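Local coordinates for alpha-L-arabinosidase (Xanthomonas axonopodis pv. citri, PDB 6D25), which probably removes arabinofuranosyl side groups from arabinoxylans as a GH51 alpha-L-arabinofuranosidase able to cope with internal di-substitutions, at residues K87-P92 against V397-K402; L391-H396 against Q488-V493; W248-M253 against S306-K311. All blocks are in the same frame, centred on the assembly; numbering follows the deposited sequence.

Contact 1: residues K87-P92 against V397-K402; sequences KAIAVP and VFALYK
K402 reaches from just beyond helix 393-400 across to A88, I89 and A90, where the chain leaves helix 80-88. Its CB points at the opposite segment, and each carbon after it lies along that backbone. CG sits 3.8 Å from I89 O. The next carbon of K402, CD, lies alongside the A88-I89 backbone, with CD to A88 O at 3.7 Å. A bend at chi3 then turns the chain so that CE passes A90 CB and the amine arrives at A88 O, with K402 NZ to A88 O at 3.1 Å. This hydrogen bond comes from above the carbonyl plane, 40° out of it, with a C=O...N angle of 140°. The ammonium group beside a carbonyl at the C-terminal end of helix 80-88 would probably be favoured by the helix dipole. Next to the lysine, I89 packs between the two backbones. Its CG2 packs on A399 CB at 3.9 Å. CG1, set between the backbone N and carbonyl carbon (chi1 58°), carries CD1 to F398 CB at 4.1 Å. F398 touches through this CB, while its ring leads away to meet F356 edge-to-face. A90 turns the chain in a left-handed backbone conformation, and A90 N bonds back to K87 O. I89 and F398 both also touch Q51 of strand 51-52. The meeting of the helix after the first strand with the helix after the eighth marks the closing seam of a (beta/alpha)8 barrel.

Contact 2: residues L391-H396 against Q488-V493; sequences LTPTYH and QAVAPV
T392 OG1 caps the N terminus of the helix that holds P393 and H396 against V490, A491 and P492. It accepts from Y395 N at 3.2 Å along a nearly straight N-H...O line (166°), hydrogen-bonds with A380 O, and has a further weak bond with M381 O. The first helical turn is thereby tied down, and two of its side chains, P393 and H396, touch the loop. The H396 imidazole offers one face to P492, whose CD stands 3.7 Å from the ring centroid in a CH-pi contact, displaced toward the rim. A491 CA makes a second, longer CH-pi contact over the same face. V490 O approaches H396 CD2 obliquely, at 3.3 Å. Setting CG beside the backbone N (chi1 -65°) aims the ring at the loop. P393 CG packs on V490 CB at 3.8 Å, the side chains crossing at about a right angle. N482 bonds to both segments, its OD1 to V490 N and its ND2 to L391 O. H396 and P492 also rest on L473 of strand 468-473. This junction, without a direct hydrogen bond between the segments, seats the eighth helix of a (beta/alpha)8 barrel on the C-terminal beta domain, a two-domain build known from GH51 arabinofuranosidases.

Contact 3: residues W248-M253 against S306-K311; sequences WTEVMM and SAIMDK
I308, T249, M253 and M309 make up the packed part of this helix pair, and E250 with K311 its polar, solvent-facing side. The segments 248-253 and 306-311, of helices 246-256 and 285-312, run nearly parallel, with axes 9.2 Å apart and crossing at -23°. On the inner side M253 is folded back by bends at chi2 and chi3, which lay its CE against M309 CB at 3.9 Å. M309 stretches out as far as its sulfur before bending, and its CE comes back to within 4.1 Å of M253 SD, so the two side chains cross obliquely. Both methionines and T249 also touch L263 of strand 262-269. One step outward, I308 CG2 rests against both T249 and E250, 3.8 Å from T249 CG2 and 3.6 Å from E250 CA. This methyl lies anti to its backbone N, which brings it to the partner helix. T249 presents its own CG2 methyl, and its OG1 has a weak bond with H305 ND1. Toward solvent, packing gives way to charge. E250 bends at chi2 (80°) to bring its carboxylate over I308 CG2 and across to the exposed K311. K311 NZ meets E250 OE1 at 3.0 Å on the syn lone pair, and E250 OE2 more weakly at 3.4 Å. That second oxygen is also hydrogen-bonded to Y312 OH, so the carboxylate has a partner besides the lysine. The pair are two consecutive outer helices of the (beta/alpha)8 barrel, packed over strand 262-269, with a polar outer side.

How the contacts relate
From the N terminus, the chain first leaves helix 80-88 through 87-92, the opening end of contact 1. It then runs through the barrel, where contact 3 opens on helix 246-256 and closes on helix 285-312, entirely within the span that contact 1 completes at 397-402. Contact 2 opens at 391-396 before that closure and ends at 488-493, so contacts 1 and 2 cross along the sequence. They share helix 393-400 and touch, with I89 CG2 against Y395 CZ. Together they join the first and last barrel helices and the C-terminal beta domain. On the opposite side of the chain's centre, contact 3 ties two neighbouring barrel helices, its centre about 31 Å from that of contact 1.

Contact 1: residues K87-P92 against V397-K402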
# COMPACT_ATOMS: atom_id res chain seq x y z
N LYS A 87 34.73 19.74 3.90
CA LYS A 87 34.57 21.20 3.79
C LYS A 87 35.48 21.75 2.68
O LYS A 87 35.07 22.67 1.97
CB LYS A 87 34.89 21.89 5.12
CG LYS A 87 33.80 21.71 6.15
CD LYS A 87 34.09 22.38 7.47
CE LYS A 87 33.86 23.88 7.37
NZ LYS A 87 33.97 24.48 8.70
N ALA A 88 36.68 21.20 2.55
CA ALA A 88 37.65 21.76 1.60
C ALA A 88 37.19 21.54 0.15
O ALA A 88 37.65 22.28 -0.72
CB ALA A 88 39.03 21.16 1.82
N ILE A 89 36.31 20.59 -0.13
CA ILE A 89 35.80 20.45 -1.53
C ILE A 89 34.39 21.04 -1.67
O ILE A 89 33.76 20.88 -2.75
CB ILE A 89 35.89 18.99 -2.02
CG1 ILE A 89 35.12 18.02 -1.15
CG2 ILE A 89 37.32 18.58 -2.20
CD1 ILE A 89 34.88 16.66 -1.79
N ALA A 90 33.90 21.72 -0.64
CA ALA A 90 32.60 22.42 -0.65
C ALA A 90 31.47 21.47 -1.12
O ALA A 90 30.77 21.71 -2.10
CB ALA A 90 32.68 23.68 -1.52
N VAL A 91 31.29 20.39 -0.40
CA VAL A 91 30.21 19.45 -0.68
C VAL A 91 28.89 20.23 -0.76
O VAL A 91 28.53 20.90 0.18
CB VAL A 91 30.16 18.33 0.37
CG1 VAL A 91 28.94 17.46 0.15
CG2 VAL A 91 31.42 17.49 0.39
N PRO A 92 28.13 20.05 -1.84
CA PRO A 92 26.89 20.84 -2.02
C PRO A 92 25.65 20.22 -1.36
O PRO A 92 24.75 20.93 -0.86
CB PRO A 92 26.70 20.88 -3.54
CG PRO A 92 27.27 19.54 -4.00
CD PRO A 92 28.48 19.36 -3.08
N VAL A 397 39.70 14.86 -7.95
CA VAL A 397 38.96 15.35 -9.12
C VAL A 397 37.80 16.27 -8.68
O VAL A 397 37.57 17.33 -9.31
CB VAL A 397 38.47 14.20 -10.00
CG1 VAL A 397 37.78 14.75 -11.25
CG2 VAL A 397 39.60 13.28 -10.41
N PHE A 398 37.10 15.92 -7.62
CA PHE A 398 36.09 16.85 -7.04
C PHE A 398 36.75 18.20 -6.70
O PHE A 398 36.16 19.25 -7.00
CB PHE A 398 35.40 16.25 -5.81
CG PHE A 398 34.29 15.28 -6.16
CD1 PHE A 398 34.55 14.04 -6.70
CD2 PHE A 398 32.96 15.65 -5.97
CE1 PHE A 398 33.51 13.18 -7.02
CE2 PHE A 398 31.92 14.79 -6.29
CZ PHE A 398 32.19 13.57 -6.81
N ALA A 399 37.95 18.15 -6.10
CA ALA A 399 38.69 19.38 -5.78
C ALA A 399 39.03 20.16 -7.06
O ALA A 399 38.79 21.35 -7.12
CB ALA A 399 39.95 19.06 -5.01
N LEU A 400 39.54 19.49 -8.09
CA LEU A 400 39.95 20.19 -9.33
C LEU A 400 38.75 20.86 -9.99
O LEU A 400 38.91 21.90 -10.59
CB LEU A 400 40.58 19.22 -10.34
CG LEU A 400 42.03 18.80 -10.02
CD1 LEU A 400 42.54 17.77 -11.03
CD2 LEU A 400 42.99 19.97 -9.91
N TYR A 401 37.58 20.23 -9.93
CA TYR A 401 36.41 20.73 -10.61
C TYR A 401 35.59 21.68 -9.71
O TYR A 401 34.49 22.08 -10.10
CB TYR A 401 35.52 19.59 -11.11
CG TYR A 401 35.93 18.99 -12.42
CD1 TYR A 401 37.00 18.11 -12.53
CD2 TYR A 401 35.21 19.22 -13.57
CE1 TYR A 401 37.37 17.53 -13.73
CE2 TYR A 401 35.55 18.65 -14.79
CZ TYR A 401 36.62 17.78 -14.87
OH TYR A 401 36.91 17.18 -16.08
N LYS A 402 36.08 22.06 -8.55
CA LYS A 402 35.35 23.03 -7.71
C LYS A 402 34.92 24.30 -8.46
O LYS A 402 33.84 24.80 -8.20
CB LYS A 402 36.20 23.51 -6.54
CG LYS A 402 35.80 22.95 -5.22
CD LYS A 402 36.74 23.38 -4.09
CE LYS A 402 36.35 24.71 -3.52
NZ LYS A 402 36.98 24.87 -2.20

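Contact 2: residues L391-H396 against Q488-V493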
# COMPACT_ATOMS: atom_id res chain seq x y z
N LEU A 391 42.90 10.45 1.31
CA LEU A 391 42.13 11.08 0.26
C LEU A 391 42.37 10.31 -1.05
O LEU A 391 43.50 10.03 -1.39
CB LEU A 391 42.59 12.53 0.08
CG LEU A 391 42.50 13.41 1.33
CD1 LEU A 391 43.01 14.81 1.06
CD2 LEU A 391 41.06 13.54 1.76
N THR A 392 41.31 9.99 -1.76
CA THR A 392 41.43 9.16 -2.97
C THR A 392 41.70 10.04 -4.20
O THR A 392 41.47 11.24 -4.20
CB THR A 392 40.15 8.34 -3.18
OG1 THR A 392 39.09 9.25 -3.50
CG2 THR A 392 39.82 7.48 -1.98
N PRO A 393 42.12 9.42 -5.29
CA PRO A 393 42.22 10.11 -6.55
C PRO A 393 40.90 10.79 -6.95
O PRO A 393 40.92 11.89 -7.49
CB PRO A 393 42.64 9.04 -7.57
CG PRO A 393 43.41 8.09 -6.73
CD PRO A 393 42.63 8.04 -5.43
N THR A 394 39.78 10.16 -6.64
CA THR A 394 38.48 10.71 -6.99
C THR A 394 38.23 12.01 -6.21
O THR A 394 37.73 12.96 -6.79
CB THR A 394 37.37 9.68 -6.71
OG1 THR A 394 37.59 8.55 -7.53
CG2 THR A 394 35.98 10.24 -6.96
N TYR A 395 38.58 12.06 -4.94
CA TYR A 395 38.50 13.28 -4.13
C TYR A 395 39.17 14.44 -4.85
O TYR A 395 38.63 15.56 -4.90
CB TYR A 395 39.16 13.08 -2.77
CG TYR A 395 39.24 14.30 -1.89
CD1 TYR A 395 40.28 15.19 -1.96
CD2 TYR A 395 38.24 14.56 -0.96
CE1 TYR A 395 40.34 16.32 -1.16
CE2 TYR A 395 38.30 15.67 -0.13
CZ TYR A 395 39.36 16.55 -0.22
OH TYR A 395 39.39 17.64 0.62
N HIS A 396 40.37 14.18 -5.36
CA HIS A 396 41.17 15.23 -6.01
C HIS A 396 40.46 15.71 -7.27
O HIS A 396 40.61 16.89 -7.63
CB HIS A 396 42.57 14.73 -6.31
CG HIS A 396 43.34 14.42 -5.07
ND1 HIS A 396 43.47 15.33 -4.02
CD2 HIS A 396 44.03 13.32 -4.69
CE1 HIS A 396 44.24 14.81 -3.09
NE2 HIS A 396 44.55 13.56 -3.45
N GLN A 488 49.96 10.23 -0.98
CA GLN A 488 49.93 11.18 -2.11
C GLN A 488 50.58 10.53 -3.34
O GLN A 488 51.15 11.23 -4.16
CB GLN A 488 50.62 12.51 -1.76
CG GLN A 488 49.91 13.25 -0.62
CD GLN A 488 50.12 14.74 -0.66
OE1 GLN A 488 51.24 15.19 -0.49
NE2 GLN A 488 49.08 15.52 -0.92
N ALA A 489 50.42 9.25 -3.52
CA ALA A 489 50.91 8.60 -4.74
C ALA A 489 50.18 9.20 -5.96
O ALA A 489 50.76 9.24 -7.02
CB ALA A 489 50.69 7.09 -4.68
N VAL A 490 48.90 9.57 -5.81
CA VAL A 490 48.11 10.17 -6.88
C VAL A 490 47.54 11.47 -6.32
O VAL A 490 46.64 11.42 -5.50
CB VAL A 490 46.98 9.26 -7.39
CG1 VAL A 490 46.30 9.83 -8.62
CG2 VAL A 490 47.49 7.87 -7.71
N ALA A 491 48.11 12.62 -6.75
CA ALA A 491 47.65 13.90 -6.17
C ALA A 491 48.04 15.03 -7.11
O ALA A 491 49.05 14.92 -7.80
CB ALA A 491 48.25 14.12 -4.80
N PRO A 492 47.25 16.11 -7.11
CA PRO A 492 47.42 17.11 -8.12
C PRO A 492 48.66 17.97 -7.83
O PRO A 492 48.95 18.23 -6.68
CB PRO A 492 46.11 17.93 -8.11
CG PRO A 492 45.52 17.68 -6.76
CD PRO A 492 46.08 16.35 -6.29
N VAL A 493 49.34 18.38 -8.88
CA VAL A 493 50.48 19.27 -8.78
C VAL A 493 50.37 20.33 -9.89
O VAL A 493 49.56 20.17 -10.83
CB VAL A 493 51.80 18.48 -8.91
CG1 VAL A 493 51.97 17.48 -7.78
CG2 VAL A 493 51.97 17.84 -10.31

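Contact 3: residues W248-M253 against S306-K311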
# COMPACT_ATOMS: atom_id res chain seq x y z
N TRP A 248 10.64 2.91 -18.01
CA TRP A 248 10.45 3.47 -16.69
C TRP A 248 10.31 5.00 -16.76
O TRP A 248 9.35 5.59 -16.22
CB TRP A 248 11.61 3.08 -15.77
CG TRP A 248 11.36 3.45 -14.34
CD1 TRP A 248 11.38 4.70 -13.78
CD2 TRP A 248 10.91 2.56 -13.32
NE1 TRP A 248 11.03 4.62 -12.46
CE2 TRP A 248 10.73 3.33 -12.15
CE3 TRP A 248 10.65 1.19 -13.28
CZ2 TRP A 248 10.30 2.76 -10.95
CZ3 TRP A 248 10.22 0.63 -12.09
CH2 TRP A 248 10.07 1.40 -10.95
N THR A 249 11.25 5.65 -17.46
CA THR A 249 11.17 7.10 -17.60
C THR A 249 9.87 7.53 -18.29
O THR A 249 9.26 8.48 -17.87
CB THR A 249 12.37 7.61 -18.42
OG1 THR A 249 13.54 7.15 -17.77
CG2 THR A 249 12.41 9.12 -18.52
N GLU A 250 9.51 6.86 -19.37
CA GLU A 250 8.32 7.17 -20.13
C GLU A 250 7.09 7.16 -19.19
O GLU A 250 6.27 8.09 -19.22
CB GLU A 250 8.17 6.16 -21.27
CG GLU A 250 6.86 6.24 -21.99
CD GLU A 250 6.77 7.36 -23.00
OE1 GLU A 250 7.81 7.77 -23.53
OE2 GLU A 250 5.62 7.79 -23.27
N VAL A 251 6.91 6.09 -18.41
CA VAL A 251 5.71 5.98 -17.60
C VAL A 251 5.77 6.96 -16.44
O VAL A 251 4.76 7.59 -16.14
CB VAL A 251 5.47 4.53 -17.14
CG1 VAL A 251 4.32 4.45 -16.16
CG2 VAL A 251 5.23 3.64 -18.34
N MET A 252 6.90 7.07 -15.75
CA MET A 252 6.94 7.96 -14.60
C MET A 252 6.63 9.40 -15.07
O MET A 252 5.90 10.13 -14.38
CB MET A 252 8.29 8.00 -13.89
CG MET A 252 8.60 6.78 -13.13
SD MET A 252 7.49 6.43 -11.69
CE MET A 252 7.36 8.04 -10.96
N MET A 253 7.19 9.81 -16.21
CA MET A 253 6.96 11.18 -16.68
C MET A 253 5.51 11.33 -17.17
O MET A 253 4.84 12.32 -16.83
CB MET A 253 7.97 11.56 -17.79
CG MET A 253 9.37 11.70 -17.30
SD MET A 253 9.62 12.92 -16.01
CE MET A 253 9.42 14.41 -16.98
N SER A 306 16.70 12.16 -21.30
CA SER A 306 16.30 13.59 -21.45
C SER A 306 15.27 13.73 -22.56
O SER A 306 14.32 14.48 -22.43
CB SER A 306 17.50 14.48 -21.71
OG SER A 306 18.38 14.47 -20.60
N ALA A 307 15.46 13.03 -23.67
CA ALA A 307 14.55 13.21 -24.79
C ALA A 307 13.15 12.71 -24.41
O ALA A 307 12.12 13.29 -24.82
CB ALA A 307 15.08 12.50 -26.02
N ILE A 308 13.07 11.65 -23.62
CA ILE A 308 11.77 11.21 -23.13
C ILE A 308 11.16 12.26 -22.19
O ILE A 308 9.95 12.55 -22.27
CB ILE A 308 11.89 9.82 -22.45
CG1 ILE A 308 12.32 8.77 -23.46
CG2 ILE A 308 10.57 9.45 -21.79
CD1 ILE A 308 12.80 7.51 -22.86
N MET A 309 11.97 12.80 -21.29
CA MET A 309 11.49 13.83 -20.37
C MET A 309 11.00 15.06 -21.15
O MET A 309 10.00 15.66 -20.76
CB MET A 309 12.56 14.25 -19.36
CG MET A 309 12.93 13.12 -18.44
SD MET A 309 14.29 13.47 -17.34
CE MET A 309 13.45 14.41 -16.03
N ASP A 310 11.63 15.38 -22.29
CA ASP A 310 11.25 16.53 -23.08
C ASP A 310 9.82 16.37 -23.63
O ASP A 310 9.14 17.36 -23.82
CB ASP A 310 12.19 16.76 -24.26
CG ASP A 310 13.59 17.27 -23.90
OD1 ASP A 310 13.80 17.75 -22.74
OD2 ASP A 310 14.49 17.15 -24.77
N LYS A 311 9.38 15.14 -23.90
CA LYS A 311 8.05 14.92 -24.48
C LYS A 311 6.98 15.34 -23.48
O LYS A 311 5.97 15.83 -23.91
CB LYS A 311 7.78 13.44 -24.77
CG LYS A 311 8.72 12.79 -25.76
CD LYS A 311 8.53 11.28 -25.84
CE LYS A 311 7.11 10.78 -25.62
NZ LYS A 311 7.04 9.33 -25.93